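Local coordinates for glucosidase (Croceicoccus marinus, PDB 5Z3K), which probably hydrolyses O-glycosidic bonds as a family 39 beta-glucosidase from a deep-sea bacterium, at residues L260-W265 and S294-A299. Numbering follows the deposited sequence.
Sequences LLLSYW and SEVDKA
Asp297 grips Leu260 twice: its carboxylate OD2 accepts the backbone N of Leu260 at 2.9 Å, and its own backbone N gives a hydrogen bond to Leu260 O, also 2.9 Å. The carboxylate receives its N-H on the anti side, somewhat out of plane, and the bond is fairly straight (162° at the hydrogen). CG of Asp297 stands beside its own backbone N (chi1 -67°), which lets the acid and that N-H serve the same residue. Leu260 O also takes a weak bond from Lys298 N at 3.3 Å, so one carbonyl collects two successive N-H groups where 294-299 comes into the sheet. From there the pairing is regular and parallel: Leu262 N bonds to Lys298 O at 2.8 Å, and CA of Leu261 adds a C-H...O contact to that same oxygen.

On one face of the sheet Leu261 CG rests on Lys298 CB at 3.8 Å, while the lysine chain bends off to a salt bridge with Glu259. The other face carries Leu262, whose CB touches Val296 CG1 (4.1 Å) and also packs against Ala299 CB. Trp265 brings NE1 and CD1 of its indole obliquely to that alanine methyl, with NE1 at 3.9 Å from Ala299 CB. Near the start of the pair, Leu260 CB lies against Glu295 O.

This joins strands 259-266 and 298-301, the seventh and eighth of the TIM barrel, across the beta-alpha-beta crossover through helix 277-291. An alanine at Asp297 would probably leave Leu260 N without its carboxylate acceptor. The aspartate thus acts as a side-chain stand-in for a strand carbonyl, extending the hydrogen bonding beyond the two parallel bridges.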
loop_
_atom_site.group_PDB
_atom_site.type_symbol
_atom_site.label_atom_id
_atom_site.label_comp_id
_atom_site.label_asym_id
_atom_site.label_seq_id
_atom_site.Cartn_x
_atom_site.Cartn_y
_atom_site.Cartn_z
ATOM N N LEU A 260 -1.307 -12.798 0.772
ATOM C CA LEU A 260 -0.967 -11.884 1.856
ATOM C C LEU A 260 -1.176 -10.451 1.375
ATOM O O LEU A 260 -0.555 -10.028 0.398
ATOM C CB LEU A 260 0.477 -12.077 2.311
ATOM C CG LEU A 260 0.841 -13.423 2.930
ATOM C CD1 LEU A 260 2.091 -13.265 3.795
ATOM C CD2 LEU A 260 -0.325 -13.992 3.733
ATOM N N LEU A 261 -2.037 -9.707 2.056
ATOM C CA LEU A 261 -2.306 -8.322 1.683
ATOM C C LEU A 261 -1.797 -7.404 2.781
ATOM O O LEU A 261 -2.251 -7.487 3.927
ATOM C CB LEU A 261 -3.799 -8.099 1.437
ATOM C CG LEU A 261 -4.167 -6.892 0.574
ATOM C CD1 LEU A 261 -5.518 -7.138 -0.086
ATOM C CD2 LEU A 261 -4.212 -5.629 1.413
ATOM N N LEU A 262 -0.873 -6.519 2.419
ATOM C CA LEU A 262 -0.291 -5.556 3.345
ATOM C C LEU A 262 -1.174 -4.306 3.319
ATOM O O LEU A 262 -1.039 -3.452 2.440
ATOM C CB LEU A 262 1.158 -5.282 2.948
ATOM C CG LEU A 262 2.045 -4.304 3.720
ATOM C CD1 LEU A 262 1.995 -4.563 5.236
ATOM C CD2 LEU A 262 3.478 -4.375 3.162
ATOM N N SER A 263 -2.103 -4.206 4.284
ATOM C CA SER A 263 -3.142 -3.176 4.234
ATOM C C SER A 263 -2.649 -1.795 4.639
ATOM O O SER A 263 -3.289 -0.794 4.281
ATOM C CB SER A 263 -4.317 -3.574 5.135
ATOM O OG SER A 263 -5.182 -4.443 4.429
ATOM N N TYR A 264 -1.564 -1.721 5.410
ATOM C CA TYR A 264 -0.889 -0.472 5.754
ATOM C C TYR A 264 0.598 -0.743 5.721
ATOM O O TYR A 264 1.055 -1.714 6.333
ATOM C CB TYR A 264 -1.176 0.039 7.170
ATOM C CG TYR A 264 -2.572 0.426 7.594
ATOM C CD1 TYR A 264 -3.526 -0.541 7.884
ATOM C CD2 TYR A 264 -2.893 1.754 7.831
ATOM C CE1 TYR A 264 -4.792 -0.188 8.335
ATOM C CE2 TYR A 264 -4.163 2.126 8.281
ATOM C CZ TYR A 264 -5.105 1.144 8.541
ATOM O OH TYR A 264 -6.371 1.501 8.996
ATOM N N TRP A 265 1.347 0.138 5.081
ATOM C CA TRP A 265 2.793 0.127 5.241
ATOM C C TRP A 265 3.300 1.545 5.049
ATOM O O TRP A 265 2.815 2.278 4.178
ATOM C CB TRP A 265 3.473 -0.851 4.281
ATOM C CG TRP A 265 3.604 -0.422 2.844
ATOM C CD1 TRP A 265 2.756 -0.722 1.824
ATOM C CD2 TRP A 265 4.685 0.323 2.260
ATOM N NE1 TRP A 265 3.219 -0.193 0.647
ATOM C CE2 TRP A 265 4.404 0.453 0.883
ATOM C CE3 TRP A 265 5.861 0.889 2.764
ATOM C CZ2 TRP A 265 5.251 1.129 0.005
ATOM C CZ3 TRP A 265 6.701 1.571 1.882
ATOM C CH2 TRP A 265 6.388 1.678 0.522
ATOM N N SER A 294 9.214 -10.833 -2.146
ATOM C CA SER A 294 8.717 -11.101 -0.796
ATOM C C SER A 294 7.423 -11.892 -0.897
ATOM O O SER A 294 6.891 -12.114 -1.985
ATOM C CB SER A 294 8.476 -9.806 -0.020
ATOM O OG SER A 294 7.240 -9.227 -0.419
ATOM N N GLU A 295 6.901 -12.290 0.263
ATOM C CA GLU A 295 5.607 -12.951 0.315
ATOM C C GLU A 295 4.437 -11.976 0.239
ATOM O O GLU A 295 3.287 -12.423 0.260
ATOM C CB GLU A 295 5.506 -13.802 1.588
ATOM C CG GLU A 295 6.607 -14.871 1.680
ATOM C CD GLU A 295 6.558 -15.873 0.538
ATOM O OE1 GLU A 295 5.459 -16.129 0.008
ATOM O OE2 GLU A 295 7.618 -16.433 0.190
ATOM N N VAL A 296 4.691 -10.665 0.134
ATOM C CA VAL A 296 3.608 -9.710 -0.064
ATOM C C VAL A 296 3.013 -9.899 -1.454
ATOM O O VAL A 296 3.726 -9.871 -2.468
ATOM C CB VAL A 296 4.108 -8.267 0.125
ATOM C CG1 VAL A 296 2.976 -7.274 -0.132
ATOM C CG2 VAL A 296 4.696 -8.075 1.520
ATOM N N ASP A 297 1.691 -10.068 -1.514
ATOM C CA ASP A 297 1.011 -10.220 -2.796
ATOM C C ASP A 297 0.318 -8.948 -3.257
ATOM O O ASP A 297 0.170 -8.738 -4.467
ATOM C CB ASP A 297 -0.022 -11.346 -2.722
ATOM C CG ASP A 297 0.624 -12.707 -2.541
ATOM O OD1 ASP A 297 1.600 -12.995 -3.262
ATOM O OD2 ASP A 297 0.180 -13.474 -1.663
ATOM N N LYS A 298 -0.118 -8.116 -2.316
ATOM C CA LYS A 298 -0.722 -6.821 -2.586
ATOM C C LYS A 298 -0.341 -5.897 -1.439
ATOM O O LYS A 298 -0.258 -6.337 -0.287
ATOM C CB LYS A 298 -2.251 -6.908 -2.680
ATOM C CG LYS A 298 -2.782 -7.776 -3.796
ATOM C CD LYS A 298 -2.532 -7.159 -5.148
ATOM C CE LYS A 298 -3.441 -7.802 -6.212
ATOM N NZ LYS A 298 -3.836 -9.191 -5.825
ATOM N N ALA A 299 -0.119 -4.621 -1.751
ATOM C CA ALA A 299 0.382 -3.685 -0.759
ATOM C C ALA A 299 -0.340 -2.356 -0.870
ATOM O O ALA A 299 -0.655 -1.910 -1.979
ATOM C CB ALA A 299 1.892 -3.464 -0.926
#